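Local coordinates for 1-pyrroline-5-carboxylate dehydrogenase (Thermus thermophilus, PDB 1UZB), which probably oxidises 1-pyrroline-5-carboxylate, through its open-chain form glutamate semialdehyde, to glutamate with a nicotinamide cofactor, as an aldehyde dehydrogenase family member, at residues P58-E63 against E393-F398; L103-L108 against H224-P229; A107-R112 against E137-I142. One frame throughout, in Å; residues are numbered along the deposited sequence.

In the fold
Contacts 2 and 3 are neighbours built on one helix, 95-111: their centres lie about 10 Å apart and they share Ala107 and Leu108. Contact 2 sets that helix against the end of helix 213-226, contact 3 against helix 128-149. They also meet directly, Ala106 CB lying 3.6 Å from Ile142 CG2, and both touch the same further subunit of the hexamer. Contact 1 is remote, its centre about 35 Å from that of contact 2 and about 30 Å from that of contact 3. It joins the loop between strands 52-57 and 64-69 to a loop of what is, by family resemblance, the catalytic domain. In sequence it encloses the other two. All three are structural packing.

Contact 1: P58-E63 against E393-F398; sequences PSAPSE and EGEGYF
Glu395 turns CG opposite its backbone N (chi1 -178°) and continues straight through chi2, a course that carries its carboxylate past Pro61 to Ser62. The two side chains slide by each other in opposite senses, with Glu395 CG 3.4 Å from Pro61 CG. At the far end Glu395 OE1 takes a weak hydrogen bond from Ser62 N (3.5 Å) and also lies 3.1 Å from Ser62 OG, while OE2 is nearer Ser62 CB. One carboxylate oxygen thus faces both N and OG of a residue inside the type I turn from Ala60 to Glu63.

The firm polar link is in the backbone: Tyr397 N donates to Pro58 O at 3.1 Å, with the donor almost in line with the carbonyl bond (C=O...N 175°). Tyr397, at the centre of an inverse gamma turn, holds its ring beside both prolines: CD1 is 3.9 Å from Pro58 CB, and OH lies only 3.2 Å from Pro61 CB. Gly396, lacking a CB, brings its CA to 3.3 Å from Pro58 O and puts its carbonyl carbon over one face of the Phe398 ring, offset toward the rim; CZ of that ring comes near Ser59 O. Ser59 OG bonds instead to Ala354 N, and Tyr397 also packs on Ala366 and Glu369 of helix 366-379.

This is loop-to-loop packing. The connection between antiparallel strands 52-57 and 64-69 of the four-stranded sheet meets the connection between strands 384-387 and 402-405 of the seven-stranded sheet, which by family resemblance belongs to the catalytic domain of the aldehyde dehydrogenase fold.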
loop_
_atom_site.group_PDB
_atom_site.type_symbol
_atom_site.label_atom_id
_atom_site.label_comp_id
_atom_site.label_asym_id
_atom_site.label_seq_id
_atom_site.Cartn_x
_atom_site.Cartn_y
_atom_site.Cartn_z
ATOM N N PRO A 58 37.338 0.456 -37.995
ATOM C CA PRO A 58 38.316 1.437 -37.506
ATOM C C PRO A 58 39.664 0.850 -37.096
ATOM O O PRO A 58 40.642 1.584 -36.943
ATOM C CB PRO A 58 37.585 2.113 -36.348
ATOM C CG PRO A 58 36.688 1.022 -35.831
ATOM C CD PRO A 58 36.162 0.392 -37.109
ATOM N N SER A 59 39.711 -0.466 -36.914
ATOM C CA SER A 59 40.951 -1.141 -36.546
ATOM C C SER A 59 41.778 -1.466 -37.791
ATOM O O SER A 59 42.973 -1.740 -37.697
ATOM C CB SER A 59 40.652 -2.431 -35.776
ATOM O OG SER A 59 40.079 -2.144 -34.511
ATOM N N ALA A 60 41.122 -1.430 -38.946
ATOM C CA ALA A 60 41.745 -1.705 -40.246
ATOM C C ALA A 60 40.772 -1.114 -41.268
ATOM O O ALA A 60 40.010 -1.841 -41.906
ATOM C CB ALA A 60 41.889 -3.208 -40.453
ATOM N N PRO A 61 40.799 0.219 -41.437
ATOM C CA PRO A 61 39.918 0.942 -42.361
ATOM C C PRO A 61 39.857 0.540 -43.826
ATOM O O PRO A 61 39.023 1.056 -44.562
ATOM C CB PRO A 61 40.327 2.403 -42.160
ATOM C CG PRO A 61 41.759 2.306 -41.780
ATOM C CD PRO A 61 41.775 1.137 -40.825
ATOM N N SER A 62 40.723 -0.370 -44.254
ATOM C CA SER A 62 40.690 -0.823 -45.639
ATOM C C SER A 62 39.625 -1.912 -45.747
ATOM O O SER A 62 39.215 -2.294 -46.845
ATOM C CB SER A 62 42.052 -1.384 -46.060
ATOM O OG SER A 62 42.400 -2.522 -45.291
ATOM N N GLU A 63 39.169 -2.397 -44.595
ATOM C CA GLU A 63 38.158 -3.447 -44.548
ATOM C C GLU A 63 36.750 -2.879 -44.421
ATOM O O GLU A 63 36.473 -2.063 -43.540
ATOM C CB GLU A 63 38.415 -4.388 -43.370
ATOM C CG GLU A 63 39.852 -4.852 -43.243
ATOM C CD GLU A 63 40.019 -5.935 -42.198
ATOM O OE1 GLU A 63 39.278 -5.920 -41.192
ATOM O OE2 GLU A 63 40.900 -6.798 -42.382
ATOM N N GLU A 393 51.554 3.472 -34.520
ATOM C CA GLU A 393 51.769 2.910 -35.845
ATOM C C GLU A 393 50.631 1.972 -36.227
ATOM O O GLU A 393 50.073 1.280 -35.377
ATOM C CB GLU A 393 53.098 2.156 -35.885
ATOM C CG GLU A 393 54.305 3.028 -35.581
ATOM C CD GLU A 393 55.612 2.261 -35.629
ATOM O OE1 GLU A 393 56.670 2.876 -35.383
ATOM O OE2 GLU A 393 55.582 1.044 -35.912
ATOM N N GLY A 394 50.287 1.958 -37.510
ATOM C CA GLY A 394 49.218 1.093 -37.970
ATOM C C GLY A 394 48.153 1.813 -38.773
ATOM O O GLY A 394 47.976 3.024 -38.645
ATOM N N GLU A 395 47.444 1.056 -39.604
ATOM C CA GLU A 395 46.384 1.604 -40.440
ATOM C C GLU A 395 45.216 2.076 -39.577
ATOM O O GLU A 395 44.573 3.080 -39.883
ATOM C CB GLU A 395 45.901 0.539 -41.432
ATOM C CG GLU A 395 44.826 1.020 -42.394
ATOM C CD GLU A 395 44.430 -0.035 -43.412
ATOM O OE1 GLU A 395 43.881 -1.087 -43.011
ATOM O OE2 GLU A 395 44.670 0.189 -44.617
ATOM N N GLY A 396 44.951 1.343 -38.500
ATOM C CA GLY A 396 43.865 1.697 -37.600
ATOM C C GLY A 396 44.050 3.068 -36.972
ATOM O O GLY A 396 45.155 3.605 -36.945
ATOM N N TYR A 397 42.964 3.634 -36.454
ATOM C CA TYR A 397 43.009 4.959 -35.838
ATOM C C TYR A 397 43.401 4.844 -34.370
ATOM O O TYR A 397 42.635 5.207 -33.475
ATOM C CB TYR A 397 41.642 5.633 -35.978
ATOM C CG TYR A 397 41.103 5.588 -37.391
ATOM C CD1 TYR A 397 39.859 5.022 -37.665
ATOM C CD2 TYR A 397 41.845 6.097 -38.458
ATOM C CE1 TYR A 397 39.364 4.961 -38.967
ATOM C CE2 TYR A 397 41.357 6.043 -39.765
ATOM C CZ TYR A 397 40.116 5.474 -40.011
ATOM O OH TYR A 397 39.623 5.420 -41.297
ATOM N N PHE A 398 44.615 4.363 -34.133
ATOM C CA PHE A 398 45.113 4.158 -32.782
ATOM C C PHE A 398 45.807 5.369 -32.169
ATOM O O PHE A 398 46.779 5.890 -32.716
ATOM C CB PHE A 398 46.070 2.964 -32.770
ATOM C CG PHE A 398 45.471 1.704 -33.329
ATOM C CD1 PHE A 398 44.364 1.115 -32.725
ATOM C CD2 PHE A 398 46.013 1.104 -34.463
ATOM C CE1 PHE A 398 43.804 -0.053 -33.242
ATOM C CE2 PHE A 398 45.460 -0.063 -34.987
ATOM C CZ PHE A 398 44.354 -0.641 -34.375
#

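Contact 2: L103-L108 against H224-P229; sequences LKAAAL and HEAGFP
Phe228 turns the edge of its ring to Ala105, whose CB sits near the ring plane at 4.3 Å from CE2. Leu101 and Leu102, on the same helix as Ala105, also touch this ring, as does Trp90 of helix 73-90. The other flat group, the carboxylate of Glu225, meets a methyl: Leu108 CD2 lies 3.6 Å from Glu225 OE1.

Ala226 is at the middle of the contact. Its CB points at helix 95-111 and rests between Ala105 CB (4.0 Å) and Leu108 CD1 (3.9 Å), and the short alanine side chains let the backbones approach to 5.2 Å between Ala105 CA and Ala226 CA. Leu108 places CG opposite its carbonyl carbon (chi1 -66°), which spreads the two methyls over the last helical turn: CD1 lies against Ala226 N at 3.5 Å and also by Glu225 CG at 3.8 Å, and CD2 is at the carboxylate. An alanine in place of Leu108 would probably open a gap beside Ala226 and leave the aliphatic part of Glu225 without this packing partner.

Lys104 contributes CG, which touches Ala226 CA at 4.0 Å. Its bent chain then leads NZ away to atom O of the C-terminal carboxylate of Phe516 of a neighbouring subunit. Just past Ala226, Gly227 adopts positive phi (105°) in a Schellman motif, which ends helix 213-226 and sends the chain on to Phe228.

The chemistry is thus almost wholly apolar: methyl, methylene and ring edge hold the two segments by close fit, while the polar end of Lys104 is spent on the assembly.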
loop_
_atom_site.group_PDB
_atom_site.type_symbol
_atom_site.label_atom_id
_atom_site.label_comp_id
_atom_site.label_asym_id
_atom_site.label_seq_id
_atom_site.Cartn_x
_atom_site.Cartn_y
_atom_site.Cartn_z
ATOM N N LEU A 103 9.124 -7.358 -24.757
ATOM C CA LEU A 103 9.741 -8.501 -24.098
ATOM C C LEU A 103 10.194 -9.547 -25.112
ATOM O O LEU A 103 11.235 -10.180 -24.937
ATOM C CB LEU A 103 8.774 -9.112 -23.085
ATOM C CG LEU A 103 8.437 -8.219 -21.887
ATOM C CD1 LEU A 103 7.346 -8.879 -21.061
ATOM C CD2 LEU A 103 9.686 -7.969 -21.044
ATOM N N LYS A 104 9.418 -9.734 -26.175
ATOM C CA LYS A 104 9.802 -10.683 -27.207
ATOM C C LYS A 104 11.092 -10.198 -27.868
ATOM O O LYS A 104 12.018 -10.979 -28.081
ATOM C CB LYS A 104 8.683 -10.815 -28.244
ATOM C CG LYS A 104 9.101 -11.508 -29.528
ATOM C CD LYS A 104 9.628 -12.915 -29.293
ATOM C CE LYS A 104 8.514 -13.897 -29.001
ATOM N NZ LYS A 104 9.016 -15.309 -29.008
ATOM N N ALA A 105 11.151 -8.908 -28.190
ATOM C CA ALA A 105 12.346 -8.347 -28.810
ATOM C C ALA A 105 13.575 -8.527 -27.918
ATOM O O ALA A 105 14.668 -8.808 -28.411
ATOM C CB ALA A 105 12.135 -6.869 -29.124
ATOM N N ALA A 106 13.403 -8.364 -26.608
ATOM C CA ALA A 106 14.522 -8.522 -25.688
ATOM C C ALA A 106 15.023 -9.962 -25.698
ATOM O O ALA A 106 16.229 -10.203 -25.646
ATOM C CB ALA A 106 14.106 -8.122 -24.280
ATOM N N ALA A 107 14.097 -10.917 -25.764
ATOM C CA ALA A 107 14.474 -12.327 -25.782
ATOM C C ALA A 107 15.249 -12.642 -27.056
ATOM O O ALA A 107 16.224 -13.394 -27.029
ATOM C CB ALA A 107 13.234 -13.209 -25.688
ATOM N N LEU A 108 14.811 -12.065 -28.169
ATOM C CA LEU A 108 15.481 -12.276 -29.444
ATOM C C LEU A 108 16.865 -11.630 -29.438
ATOM O O LEU A 108 17.822 -12.194 -29.974
ATOM C CB LEU A 108 14.631 -11.712 -30.587
ATOM C CG LEU A 108 13.302 -12.438 -30.824
ATOM C CD1 LEU A 108 12.495 -11.694 -31.877
ATOM C CD2 LEU A 108 13.564 -13.878 -31.262
ATOM N N HIS A 224 12.072 -6.599 -36.626
ATOM C CA HIS A 224 11.266 -7.234 -37.658
ATOM C C HIS A 224 10.838 -8.628 -37.223
ATOM O O HIS A 224 9.662 -8.984 -37.317
ATOM C CB HIS A 224 12.051 -7.328 -38.972
ATOM C CG HIS A 224 11.294 -7.999 -40.077
ATOM N ND1 HIS A 224 10.200 -7.426 -40.689
ATOM C CD2 HIS A 224 11.465 -9.206 -40.667
ATOM C CE1 HIS A 224 9.730 -8.250 -41.608
ATOM N NE2 HIS A 224 10.480 -9.338 -41.615
ATOM N N GLU A 225 11.789 -9.417 -36.740
ATOM C CA GLU A 225 11.476 -10.771 -36.302
ATOM C C GLU A 225 10.492 -10.769 -35.132
ATOM O O GLU A 225 9.614 -11.633 -35.051
ATOM C CB GLU A 225 12.756 -11.516 -35.913
ATOM C CG GLU A 225 12.506 -12.938 -35.444
ATOM C CD GLU A 225 13.778 -13.746 -35.300
ATOM O OE1 GLU A 225 13.703 -14.871 -34.767
ATOM O OE2 GLU A 225 14.847 -13.262 -35.726
ATOM N N ALA A 226 10.638 -9.799 -34.233
ATOM C CA ALA A 226 9.754 -9.688 -33.073
ATOM C C ALA A 226 8.307 -9.477 -33.503
ATOM O O ALA A 226 7.381 -9.900 -32.818
ATOM C CB ALA A 226 10.203 -8.541 -32.173
ATOM N N GLY A 227 8.119 -8.793 -34.625
ATOM C CA GLY A 227 6.773 -8.579 -35.124
ATOM C C GLY A 227 6.150 -7.210 -34.952
ATOM O O GLY A 227 4.926 -7.095 -34.943
ATOM N N PHE A 228 6.957 -6.168 -34.795
ATOM C CA PHE A 228 6.386 -4.830 -34.677
ATOM C C PHE A 228 5.590 -4.565 -35.955
ATOM O O PHE A 228 6.066 -4.837 -37.057
ATOM C CB PHE A 228 7.486 -3.780 -34.520
ATOM C CG PHE A 228 8.040 -3.688 -33.126
ATOM C CD1 PHE A 228 7.368 -2.967 -32.145
ATOM C CD2 PHE A 228 9.216 -4.347 -32.785
ATOM C CE1 PHE A 228 7.858 -2.904 -30.844
ATOM C CE2 PHE A 228 9.715 -4.291 -31.484
ATOM C CZ PHE A 228 9.035 -3.568 -30.512
ATOM N N PRO A 229 4.358 -4.055 -35.822
ATOM C CA PRO A 229 3.528 -3.773 -36.998
ATOM C C PRO A 229 4.216 -2.828 -37.979
ATOM O O PRO A 229 5.035 -1.996 -37.590
ATOM C CB PRO A 229 2.271 -3.157 -36.394
ATOM C CG PRO A 229 2.183 -3.830 -35.051
ATOM C CD PRO A 229 3.613 -3.802 -34.575
#

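Contact 3: A107-R112 against E137-I142; sequences ALMRRR and EAIDFI
Met109 and Ile139 carry the contact, Met109 laying its thioether across helix 128-149. Its SD touches Ala138 CB at 3.6 Å and Ile139 CG1 at 3.8 Å, and the terminal CE reaches Ile142 CD1 at 4.1 Å. CG stands opposite the backbone N (chi1 -178°) and the chain runs straight until chi3 bends (-76°), which turns the methyl toward Ile142. Ile139 is gripped on a second side: its CG2 meets Arg110 NH1 at 3.5 Å, the two side chains crossing at about a right angle, while its CD1 lies 3.9 Å from Arg110 CA.

Farther out, two salt bridges hold the guanidinium beside Ile139, from NH1 to Glu143 and from NE to Glu9. Met109 is backed by Thr191 of helix 188-199 and Ile222 of helix 213-226, and Thr191 touches Ala138 and Ile142 as well.

Helices 107-111 and 137-142 run nearly antiparallel, at 168°, with axes 9.7 Å apart. The arrangement is antiparallel helix packing with an apolar centre and a charged margin, among the helices of what is, by family resemblance, the nucleotide-binding domain of this aldehyde dehydrogenase fold.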
loop_
_atom_site.group_PDB
_atom_site.type_symbol
_atom_site.label_atom_id
_atom_site.label_comp_id
_atom_site.label_asym_id
_atom_site.label_seq_id
_atom_site.Cartn_x
_atom_site.Cartn_y
_atom_site.Cartn_z
ATOM N N ALA A 107 14.097 -10.917 -25.764
ATOM C CA ALA A 107 14.474 -12.327 -25.782
ATOM C C ALA A 107 15.249 -12.642 -27.056
ATOM O O ALA A 107 16.224 -13.394 -27.029
ATOM C CB ALA A 107 13.234 -13.209 -25.688
ATOM N N LEU A 108 14.811 -12.065 -28.169
ATOM C CA LEU A 108 15.481 -12.276 -29.444
ATOM C C LEU A 108 16.865 -11.630 -29.438
ATOM O O LEU A 108 17.822 -12.194 -29.974
ATOM C CB LEU A 108 14.631 -11.712 -30.587
ATOM C CG LEU A 108 13.302 -12.438 -30.824
ATOM C CD1 LEU A 108 12.495 -11.694 -31.877
ATOM C CD2 LEU A 108 13.564 -13.878 -31.262
ATOM N N MET A 109 16.979 -10.449 -28.831
ATOM C CA MET A 109 18.269 -9.776 -28.768
ATOM C C MET A 109 19.219 -10.569 -27.872
ATOM O O MET A 109 20.402 -10.714 -28.186
ATOM C CB MET A 109 18.111 -8.354 -28.226
ATOM C CG MET A 109 19.425 -7.574 -28.192
ATOM S SD MET A 109 19.249 -5.828 -27.751
ATOM C CE MET A 109 18.610 -5.159 -29.284
ATOM N N ARG A 110 18.701 -11.092 -26.764
ATOM C CA ARG A 110 19.522 -11.866 -25.843
ATOM C C ARG A 110 20.113 -13.100 -26.531
ATOM O O ARG A 110 21.260 -13.470 -26.274
ATOM C CB ARG A 110 18.694 -12.281 -24.620
ATOM C CG ARG A 110 19.510 -12.920 -23.506
ATOM C CD ARG A 110 18.665 -13.251 -22.278
ATOM N NE ARG A 110 18.135 -12.062 -21.610
ATOM C CZ ARG A 110 16.879 -11.635 -21.708
ATOM N NH1 ARG A 110 16.495 -10.542 -21.059
ATOM N NH2 ARG A 110 16.004 -12.299 -22.452
ATOM N N ARG A 111 19.342 -13.729 -27.411
ATOM C CA ARG A 111 19.835 -14.910 -28.114
ATOM C C ARG A 111 20.852 -14.576 -29.206
ATOM O O ARG A 111 21.527 -15.467 -29.717
ATOM C CB ARG A 111 18.663 -15.704 -28.699
ATOM C CG ARG A 111 17.831 -16.386 -27.627
ATOM C CD ARG A 111 16.483 -16.855 -28.134
ATOM N NE ARG A 111 15.693 -17.412 -27.042
ATOM C CZ ARG A 111 14.381 -17.248 -26.904
ATOM N NH1 ARG A 111 13.698 -16.539 -27.793
ATOM N NH2 ARG A 111 13.756 -17.780 -25.862
ATOM N N ARG A 112 20.966 -13.297 -29.563
ATOM C CA ARG A 112 21.922 -12.863 -30.585
ATOM C C ARG A 112 23.012 -11.984 -29.974
ATOM O O ARG A 112 23.704 -11.246 -30.680
ATOM C CB ARG A 112 21.205 -12.083 -31.695
ATOM C CG ARG A 112 20.270 -12.930 -32.543
ATOM C CD ARG A 112 19.649 -12.125 -33.677
ATOM N NE ARG A 112 20.650 -11.616 -34.613
ATOM C CZ ARG A 112 20.359 -10.971 -35.740
ATOM N NH1 ARG A 112 21.330 -10.540 -36.534
ATOM N NH2 ARG A 112 19.094 -10.758 -36.074
ATOM N N GLU A 137 23.173 -3.394 -21.992
ATOM C CA GLU A 137 22.403 -2.189 -21.704
ATOM C C GLU A 137 21.188 -2.096 -22.632
ATOM O O GLU A 137 20.119 -1.668 -22.209
ATOM C CB GLU A 137 23.280 -0.945 -21.868
ATOM C CG GLU A 137 22.592 0.353 -21.466
ATOM C CD GLU A 137 23.463 1.574 -21.692
ATOM O OE1 GLU A 137 24.665 1.518 -21.366
ATOM O OE2 GLU A 137 22.943 2.596 -22.182
ATOM N N ALA A 138 21.358 -2.484 -23.895
ATOM C CA ALA A 138 20.256 -2.454 -24.858
ATOM C C ALA A 138 19.136 -3.384 -24.386
ATOM O O ALA A 138 17.962 -3.020 -24.407
ATOM C CB ALA A 138 20.753 -2.891 -26.236
ATOM N N ILE A 139 19.512 -4.591 -23.971
ATOM C CA ILE A 139 18.544 -5.557 -23.474
ATOM C C ILE A 139 17.862 -4.948 -22.246
ATOM O O ILE A 139 16.639 -5.021 -22.106
ATOM C CB ILE A 139 19.244 -6.884 -23.107
ATOM C CG1 ILE A 139 19.788 -7.546 -24.378
ATOM C CG2 ILE A 139 18.274 -7.812 -22.402
ATOM C CD1 ILE A 139 20.788 -8.654 -24.115
ATOM N N ASP A 140 18.653 -4.322 -21.373
ATOM C CA ASP A 140 18.102 -3.690 -20.174
ATOM C C ASP A 140 17.051 -2.635 -20.513
ATOM O O ASP A 140 16.007 -2.575 -19.867
ATOM C CB ASP A 140 19.201 -3.028 -19.329
ATOM C CG ASP A 140 20.052 -4.029 -18.567
ATOM O OD1 ASP A 140 19.687 -5.223 -18.507
ATOM O OD2 ASP A 140 21.091 -3.609 -18.009
ATOM N N PHE A 141 17.325 -1.792 -21.506
ATOM C CA PHE A 141 16.359 -0.761 -21.885
ATOM C C PHE A 141 15.026 -1.385 -22.289
ATOM O O PHE A 141 13.963 -0.917 -21.879
ATOM C CB PHE A 141 16.883 0.089 -23.049
ATOM C CG PHE A 141 17.816 1.193 -22.638
ATOM C CD1 PHE A 141 19.011 1.385 -23.321
ATOM C CD2 PHE A 141 17.490 2.066 -21.602
ATOM C CE1 PHE A 141 19.874 2.429 -22.984
ATOM C CE2 PHE A 141 18.345 3.114 -21.258
ATOM C CZ PHE A 141 19.538 3.294 -21.950
ATOM N N ILE A 142 15.079 -2.440 -23.095
ATOM C CA ILE A 142 13.858 -3.094 -23.544
ATOM C C ILE A 142 13.088 -3.692 -22.366
ATOM O O ILE A 142 11.884 -3.472 -22.229
ATOM C CB ILE A 142 14.166 -4.207 -24.567
ATOM C CG1 ILE A 142 14.915 -3.624 -25.770
ATOM C CG2 ILE A 142 12.871 -4.849 -25.031
ATOM C CD1 ILE A 142 15.438 -4.679 -26.730
#